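Local atomic coordinates of endoglucanase (Humicola insolens, PDB entry 1DYS), a protein that hydrolyses internal beta-1,4-glucosidic linkages in cellulose, acting as a family 6 endoglucanase in the breakdown of plant biomass. Residues 33-45 / 335-347. Sequence-based numbering, arbitrary orientation.
Sequences DQTNAAKVKYVQE and AQMLTQNAHDEIA
Lys-39 and Tyr-42 of helix 34-45 meet the C-terminal tail, where the last helix of the distorted parallel alpha/beta barrel of glycoside hydrolase family 6, ending at Gln-340, runs out into an irregular segment. The short axes of 34-45 and 335-340 approach to 9.7 Å at 98°, an almost perpendicular crossing.

The polar interactions gather at the C-terminal end of 335-340. Lys-39, its chain bent at chi3, brings NZ into a weak hydrogen bond to Thr-339 O (3.0 Å) and a hydrogen bond to Asn-36 OD1 (2.8 Å). A water accepts from the same NZ and lies near Gln-340 O and Ala-342 O, so oxygens surround the ammonium and probably favour its charged form. Asn-36 is itself fixed by the N-cap, Asp-33: its ND2 donates in its amide plane to the syn lone pair of Asp-33 OD2, while its backbone N reaches OD1 from above the carboxylate plane.

Among the apolar contacts, Thr-339 CG2 packs 3.7 Å from Lys-39 CB. Ile-346 CG2 lies 4.0 Å from CG2 of Val-43, whose side chain also touches Trp-308.

With CG anti to the backbone N (chi1 178°), Tyr-42 lays one ring face against the tail; Ile-346 CA stands 4.2 Å from the ring centroid, 16° off the normal, a CH-pi contact. With an alanine here the ring is gone, and Glu-345 to Ala-347, the last ordered residues, would probably lose their support and shift more freely. On that same side Ala-347 O lies obliquely above the plane, just beyond the rim, 3.3 Å from Tyr-42 CD2.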
ATOM      1  N   ASP A  33     -14.481 -29.681   8.765  1.00 28.54           N
ATOM      2  CA  ASP A  33     -13.590 -29.516   9.903  1.00 21.21           C
ATOM      3  C   ASP A  33     -14.187 -28.561  10.933  1.00 28.79           C
ATOM      4  O   ASP A  33     -13.947 -27.349  10.954  1.00 27.97           O
ATOM      5  CB  ASP A  33     -12.220 -29.086   9.415  1.00 21.50           C
ATOM      6  CG  ASP A  33     -11.176 -28.991  10.492  1.00 20.79           C
ATOM      7  OD1 ASP A  33     -11.480 -29.236  11.684  1.00 23.24           O
ATOM      8  OD2 ASP A  33     -10.009 -28.686  10.142  1.00 23.15           O
ATOM      9  N   GLN A  34     -14.963 -29.164  11.848  1.00 25.22           N
ATOM     10  CA  GLN A  34     -15.633 -28.414  12.897  1.00 22.75           C
ATOM     11  C   GLN A  34     -14.651 -27.962  13.977  1.00 22.82           C
ATOM     12  O   GLN A  34     -14.874 -26.904  14.577  1.00 26.92           O
ATOM     13  CB  GLN A  34     -16.672 -29.271  13.631  1.00 31.62           C
ATOM     14  CG  GLN A  34     -18.093 -28.999  13.209  1.00 39.47           C
ATOM     15  CD  GLN A  34     -18.280 -29.254  11.726  1.00 45.04           C
ATOM     16  OE1 GLN A  34     -18.852 -28.461  10.987  1.00 50.64           O
ATOM     17  NE2 GLN A  34     -17.764 -30.397  11.275  1.00 52.85           N
ATOM     18  N   THR A  35     -13.667 -28.804  14.234  1.00 20.80           N
ATOM     19  CA  THR A  35     -12.671 -28.544  15.264  1.00 21.60           C
ATOM     20  C   THR A  35     -11.922 -27.246  14.976  1.00 18.34           C
ATOM     21  O   THR A  35     -11.801 -26.384  15.854  1.00 20.03           O
ATOM     22  CB  THR A  35     -11.680 -29.699  15.423  1.00 27.01           C
ATOM     23  OG1 THR A  35     -12.392 -30.819  15.999  1.00 28.82           O
ATOM     24  CG2 THR A  35     -10.548 -29.330  16.371  1.00 27.13           C
ATOM     25  N   ASN A  36     -11.435 -27.104  13.753  1.00 20.66           N
ATOM     26  CA  ASN A  36     -10.757 -25.824  13.438  1.00 15.84           C
ATOM     27  C   ASN A  36     -11.731 -24.700  13.193  1.00 21.68           C
ATOM     28  O   ASN A  36     -11.358 -23.529  13.445  1.00 20.93           O
ATOM     29  CB  ASN A  36      -9.766 -26.036  12.296  1.00 20.04           C
ATOM     30  CG  ASN A  36      -8.498 -26.722  12.699  1.00 21.52           C
ATOM     31  OD1 ASN A  36      -7.749 -26.311  13.594  1.00 20.71           O
ATOM     32  ND2 ASN A  36      -8.105 -27.809  12.002  1.00 21.89           N
ATOM     33  N   ALA A  37     -12.963 -24.929  12.751  1.00 19.31           N
ATOM     34  CA  ALA A  37     -13.933 -23.850  12.587  1.00 16.22           C
ATOM     35  C   ALA A  37     -14.219 -23.222  13.955  1.00 22.25           C
ATOM     36  O   ALA A  37     -14.321 -22.009  14.097  1.00 20.26           O
ATOM     37  CB  ALA A  37     -15.238 -24.388  11.997  1.00 22.22           C
ATOM     38  N   ALA A  38     -14.288 -24.071  14.972  1.00 19.54           N
ATOM     39  CA  ALA A  38     -14.550 -23.653  16.345  1.00 16.76           C
ATOM     40  C   ALA A  38     -13.365 -22.850  16.891  1.00 21.41           C
ATOM     41  O   ALA A  38     -13.574 -21.892  17.636  1.00 20.71           O
ATOM     42  CB  ALA A  38     -14.771 -24.892  17.209  1.00 18.76           C
ATOM     43  N   LYS A  39     -12.163 -23.272  16.510  1.00 18.20           N
ATOM     44  CA  LYS A  39     -10.966 -22.502  16.917  1.00 16.71           C
ATOM     45  C   LYS A  39     -11.023 -21.113  16.266  1.00 18.03           C
ATOM     46  O   LYS A  39     -10.642 -20.154  16.976  1.00 16.49           O
ATOM     47  CB  LYS A  39      -9.761 -23.316  16.437  1.00 15.79           C
ATOM     48  CG  LYS A  39      -9.395 -24.421  17.396  1.00 15.84           C
ATOM     49  CD  LYS A  39      -8.556 -25.541  16.833  1.00 24.79           C
ATOM     50  CE  LYS A  39      -7.081 -25.218  16.752  1.00 23.47           C
ATOM     51  NZ  LYS A  39      -6.339 -26.337  16.062  1.00 25.57           N
ATOM     52  N   VAL A  40     -11.405 -20.999  15.004  1.00 18.40           N
ATOM     53  CA  VAL A  40     -11.554 -19.674  14.395  1.00 16.71           C
ATOM     54  C   VAL A  40     -12.570 -18.838  15.167  1.00 18.50           C
ATOM     55  O   VAL A  40     -12.338 -17.665  15.505  1.00 17.77           O
ATOM     56  CB  VAL A  40     -11.900 -19.750  12.891  1.00 13.77           C
ATOM     57  CG1 VAL A  40     -12.057 -18.325  12.348  1.00 18.12           C
ATOM     58  CG2 VAL A  40     -10.803 -20.477  12.106  1.00 17.94           C
ATOM     59  N   LYS A  41     -13.757 -19.418  15.478  1.00 18.92           N
ATOM     60  CA  LYS A  41     -14.763 -18.646  16.234  1.00 22.78           C
ATOM     61  C   LYS A  41     -14.253 -18.209  17.602  1.00 21.74           C
ATOM     62  O   LYS A  41     -14.589 -17.127  18.087  1.00 18.77           O
ATOM     63  CB  LYS A  41     -16.073 -19.447  16.345  1.00 23.98           C
ATOM     64  CG  LYS A  41     -17.276 -18.548  16.640  1.00 21.98           C
ATOM     65  CD  LYS A  41     -18.542 -19.153  16.032  1.00 32.46           C
ATOM     66  CE  LYS A  41     -19.629 -19.322  17.072  1.00 40.42           C
ATOM     67  NZ  LYS A  41     -20.296 -18.050  17.450  1.00 45.05           N
ATOM     68  N   TYR A  42     -13.391 -18.973  18.236  1.00 17.12           N
ATOM     69  CA  TYR A  42     -12.761 -18.661  19.515  1.00 17.44           C
ATOM     70  C   TYR A  42     -11.947 -17.374  19.302  1.00 17.60           C
ATOM     71  O   TYR A  42     -12.184 -16.415  20.017  1.00 18.30           O
ATOM     72  CB  TYR A  42     -11.853 -19.750  20.074  1.00 18.45           C
ATOM     73  CG  TYR A  42     -11.146 -19.467  21.381  1.00 19.03           C
ATOM     74  CD1 TYR A  42     -10.016 -18.688  21.459  1.00 17.73           C
ATOM     75  CD2 TYR A  42     -11.628 -20.006  22.575  1.00 21.04           C
ATOM     76  CE1 TYR A  42      -9.365 -18.427  22.653  1.00 18.75           C
ATOM     77  CE2 TYR A  42     -10.977 -19.766  23.781  1.00 28.47           C
ATOM     78  CZ  TYR A  42      -9.851 -18.978  23.818  1.00 28.03           C
ATOM     79  OH  TYR A  42      -9.225 -18.742  25.024  1.00 25.85           O
ATOM     80  N   VAL A  43     -11.108 -17.407  18.263  1.00 16.45           N
ATOM     81  CA  VAL A  43     -10.353 -16.167  17.989  1.00 13.47           C
ATOM     82  C   VAL A  43     -11.290 -15.020  17.685  1.00 18.93           C
ATOM     83  O   VAL A  43     -11.037 -13.868  18.085  1.00 17.25           O
ATOM     84  CB  VAL A  43      -9.348 -16.393  16.835  1.00 17.47           C
ATOM     85  CG1 VAL A  43      -8.574 -15.121  16.470  1.00 15.90           C
ATOM     86  CG2 VAL A  43      -8.405 -17.518  17.218  1.00 14.49           C
ATOM     87  N   GLN A  44     -12.371 -15.234  16.912  1.00 14.80           N
ATOM     88  CA  GLN A  44     -13.266 -14.156  16.535  1.00 16.17           C
ATOM     89  C   GLN A  44     -13.944 -13.413  17.687  1.00 15.63           C
ATOM     90  O   GLN A  44     -14.153 -12.199  17.608  1.00 16.96           O
ATOM     91  CB  GLN A  44     -14.419 -14.672  15.625  1.00 16.42           C
ATOM     92  CG  GLN A  44     -13.945 -14.975  14.209  1.00 19.44           C
ATOM     93  CD  GLN A  44     -15.102 -15.501  13.369  1.00 23.66           C
ATOM     94  OE1 GLN A  44     -15.615 -16.576  13.657  1.00 20.63           O
ATOM     95  NE2 GLN A  44     -15.526 -14.763  12.343  1.00 21.61           N
ATOM     96  N   GLU A  45     -14.283 -14.156  18.730  1.00 17.72           N
ATOM     97  CA  GLU A  45     -15.029 -13.578  19.836  1.00 20.01           C
ATOM     98  C   GLU A  45     -14.221 -13.344  21.081  1.00 18.93           C
ATOM     99  O   GLU A  45     -14.636 -12.496  21.886  1.00 23.99           O
ATOM    100  CB  GLU A  45     -16.153 -14.551  20.201  1.00 18.32           C
ATOM    101  CG  GLU A  45     -17.001 -14.986  19.032  1.00 23.77           C
ATOM    102  CD  GLU A  45     -18.400 -15.385  19.437  1.00 33.30           C
ATOM    103  OE1 GLU A  45     -18.566 -15.938  20.543  1.00 45.19           O
ATOM    104  OE2 GLU A  45     -19.343 -15.162  18.650  1.00 35.39           O
ATOM    105  N   ALA A 335      -4.125 -18.055   7.282  1.00 17.05           N
ATOM    106  CA  ALA A 335      -5.013 -18.046   8.429  1.00 18.69           C
ATOM    107  C   ALA A 335      -5.446 -19.471   8.809  1.00 18.05           C
ATOM    108  O   ALA A 335      -5.393 -19.806  10.000  1.00 16.39           O
ATOM    109  CB  ALA A 335      -6.254 -17.214   8.171  1.00 16.72           C
ATOM    110  N   GLN A 336      -5.709 -20.329   7.849  1.00 17.93           N
ATOM    111  CA  GLN A 336      -6.013 -21.738   8.156  1.00 16.33           C
ATOM    112  C   GLN A 336      -4.813 -22.390   8.806  1.00 14.31           C
ATOM    113  O   GLN A 336      -4.923 -23.080   9.838  1.00 18.81           O
ATOM    114  CB  GLN A 336      -6.460 -22.467   6.861  1.00 16.97           C
ATOM    115  CG  GLN A 336      -7.801 -21.956   6.356  1.00 21.18           C
ATOM    116  CD  GLN A 336      -8.131 -22.638   5.035  1.00 22.27           C
ATOM    117  OE1 GLN A 336      -8.067 -23.880   5.005  1.00 26.15           O
ATOM    118  NE2 GLN A 336      -8.436 -21.873   4.005  1.00 19.55           N
ATOM    119  N   MET A 337      -3.585 -22.171   8.334  1.00 16.42           N
ATOM    120  CA  MET A 337      -2.380 -22.708   8.922  1.00 15.57           C
ATOM    121  C   MET A 337      -2.189 -22.277  10.370  1.00 19.15           C
ATOM    122  O   MET A 337      -1.887 -23.047  11.301  1.00 17.09           O
ATOM    123  CB  MET A 337      -1.142 -22.384   8.072  1.00 12.96           C
ATOM    124  CG  MET A 337       0.169 -22.695   8.780  1.00 13.77           C
ATOM    125  SD  MET A 337       1.630 -21.822   8.168  1.00 17.79           S
ATOM    126  CE  MET A 337       1.182 -20.174   8.747  1.00 15.11           C
ATOM    127  N   LEU A 338      -2.411 -20.967  10.630  1.00 17.12           N
ATOM    128  CA  LEU A 338      -2.228 -20.479  11.997  1.00 13.22           C
ATOM    129  C   LEU A 338      -3.247 -21.182  12.927  1.00 12.62           C
ATOM    130  O   LEU A 338      -2.916 -21.380  14.096  1.00 16.09           O
ATOM    131  CB  LEU A 338      -2.432 -18.975  12.110  1.00 12.72           C
ATOM    132  CG  LEU A 338      -1.337 -18.103  11.439  1.00 12.16           C
ATOM    133  CD1 LEU A 338      -1.881 -16.683  11.377  1.00 14.66           C
ATOM    134  CD2 LEU A 338       0.007 -18.211  12.118  1.00 14.99           C
ATOM    135  N   THR A 339      -4.401 -21.509  12.378  1.00 15.20           N
ATOM    136  CA  THR A 339      -5.448 -22.128  13.201  1.00 14.07           C
ATOM    137  C   THR A 339      -5.085 -23.574  13.502  1.00 17.40           C
ATOM    138  O   THR A 339      -5.079 -23.962  14.659  1.00 16.52           O
ATOM    139  CB  THR A 339      -6.777 -22.100  12.443  1.00 14.09           C
ATOM    140  OG1 THR A 339      -7.194 -20.762  12.119  1.00 17.23           O
ATOM    141  CG2 THR A 339      -7.884 -22.696  13.320  1.00 15.79           C
ATOM    142  N   GLN A 340      -4.817 -24.355  12.465  1.00 17.13           N
ATOM    143  CA  GLN A 340      -4.368 -25.737  12.717  1.00 18.38           C
ATOM    144  C   GLN A 340      -3.170 -25.824  13.644  1.00 21.25           C
ATOM    145  O   GLN A 340      -3.020 -26.830  14.364  1.00 21.95           O
ATOM    146  CB  GLN A 340      -3.991 -26.406  11.383  1.00 19.29           C
ATOM    147  CG  GLN A 340      -5.078 -26.441  10.352  1.00 20.15           C
ATOM    148  CD  GLN A 340      -4.661 -26.933   8.984  1.00 39.34           C
ATOM    149  OE1 GLN A 340      -4.888 -28.095   8.659  1.00 48.75           O
ATOM    150  NE2 GLN A 340      -4.058 -26.068   8.176  1.00 41.51           N
ATOM    151  N   ASN A 341      -2.225 -24.882  13.673  1.00 16.74           N
ATOM    152  CA  ASN A 341      -1.056 -24.911  14.539  1.00 17.02           C
ATOM    153  C   ASN A 341      -1.199 -24.030  15.778  1.00 14.87           C
ATOM    154  O   ASN A 341      -0.192 -23.802  16.468  1.00 16.75           O
ATOM    155  CB  ASN A 341       0.196 -24.473  13.784  1.00 20.22           C
ATOM    156  CG  ASN A 341       0.545 -25.510  12.729  1.00 29.67           C
ATOM    157  OD1 ASN A 341       1.069 -26.584  13.037  1.00 27.00           O
ATOM    158  ND2 ASN A 341       0.257 -25.187  11.482  1.00 27.87           N
ATOM    159  N   ALA A 342      -2.444 -23.646  16.057  1.00 15.69           N
ATOM    160  CA  ALA A 342      -2.638 -22.742  17.206  1.00 16.57           C
ATOM    161  C   ALA A 342      -2.236 -23.303  18.563  1.00 15.33           C
ATOM    162  O   ALA A 342      -2.280 -24.494  18.851  1.00 17.77           O
ATOM    163  CB  ALA A 342      -4.075 -22.270  17.280  1.00 16.11           C
ATOM    164  N   HIS A 343      -1.943 -22.332  19.417  1.00 15.51           N
ATOM    165  CA  HIS A 343      -1.658 -22.557  20.838  1.00 17.62           C
ATOM    166  C   HIS A 343      -2.840 -23.327  21.414  1.00 15.64           C
ATOM    167  O   HIS A 343      -3.981 -23.091  21.040  1.00 17.37           O
ATOM    168  CB  HIS A 343      -1.616 -21.205  21.555  1.00 20.31           C
ATOM    169  CG  HIS A 343      -1.089 -21.293  22.946  1.00 19.46           C
ATOM    170  ND1 HIS A 343      -1.884 -21.610  24.028  1.00 19.05           N
ATOM    171  CD2 HIS A 343       0.165 -21.100  23.424  1.00 20.32           C
ATOM    172  CE1 HIS A 343      -1.118 -21.610  25.111  1.00 19.65           C
ATOM    173  NE2 HIS A 343       0.126 -21.281  24.785  1.00 18.29           N
ATOM    174  N   ASP A 344      -2.499 -24.228  22.361  1.00 18.61           N
ATOM    175  CA  ASP A 344      -3.531 -25.057  22.984  1.00 20.83           C
ATOM    176  C   ASP A 344      -4.695 -24.349  23.638  1.00 18.50           C
ATOM    177  O   ASP A 344      -5.822 -24.886  23.714  1.00 19.65           O
ATOM    178  CB  ASP A 344      -2.910 -25.914  24.105  1.00 25.00           C
ATOM    179  CG  ASP A 344      -2.098 -27.084  23.614  1.00 34.89           C
ATOM    180  OD1 ASP A 344      -2.184 -27.440  22.421  1.00 34.92           O
ATOM    181  OD2 ASP A 344      -1.362 -27.653  24.448  1.00 39.34           O
ATOM    182  N   GLU A 345      -4.557 -23.108  24.102  1.00 19.67           N
ATOM    183  CA  GLU A 345      -5.705 -22.382  24.630  1.00 22.09           C
ATOM    184  C   GLU A 345      -6.842 -22.208  23.624  1.00 16.48           C
ATOM    185  O   GLU A 345      -8.010 -22.176  24.006  1.00 20.11           O
ATOM    186  CB  GLU A 345      -5.270 -21.007  25.184  1.00 21.92           C
ATOM    187  CG  GLU A 345      -4.225 -21.271  26.267  1.00 35.84           C
ATOM    188  CD  GLU A 345      -4.181 -20.229  27.360  1.00 41.79           C
ATOM    189  OE1 GLU A 345      -4.601 -19.084  27.105  1.00 36.10           O
ATOM    190  OE2 GLU A 345      -3.727 -20.603  28.460  1.00 48.99           O
ATOM    191  N   ILE A 346      -6.553 -22.108  22.319  1.00 15.60           N
ATOM    192  CA  ILE A 346      -7.562 -21.877  21.297  1.00 15.20           C
ATOM    193  C   ILE A 346      -8.251 -23.182  20.922  1.00 16.62           C
ATOM    194  O   ILE A 346      -7.606 -24.110  20.417  1.00 17.87           O
ATOM    195  CB  ILE A 346      -6.876 -21.286  20.032  1.00 17.64           C
ATOM    196  CG1 ILE A 346      -6.340 -19.915  20.467  1.00 18.77           C
ATOM    197  CG2 ILE A 346      -7.828 -21.145  18.859  1.00 16.36           C
ATOM    198  CD1 ILE A 346      -5.177 -19.415  19.611  1.00 17.77           C
ATOM    199  N   ALA A 347      -9.544 -23.199  21.198  1.00 18.51           N
ATOM    200  CA  ALA A 347     -10.359 -24.389  20.935  1.00 19.06           C
ATOM    201  C   ALA A 347     -11.846 -24.033  20.821  1.00 22.31           C
ATOM    202  O   ALA A 347     -12.171 -23.107  21.611  1.00 20.04           O
ATOM    203  CB  ALA A 347     -10.179 -25.357  22.099  1.00 23.68           C
TER
HETATM  204  O   HOH W   1      -3.884 -26.341  17.206  1.00 28.45           O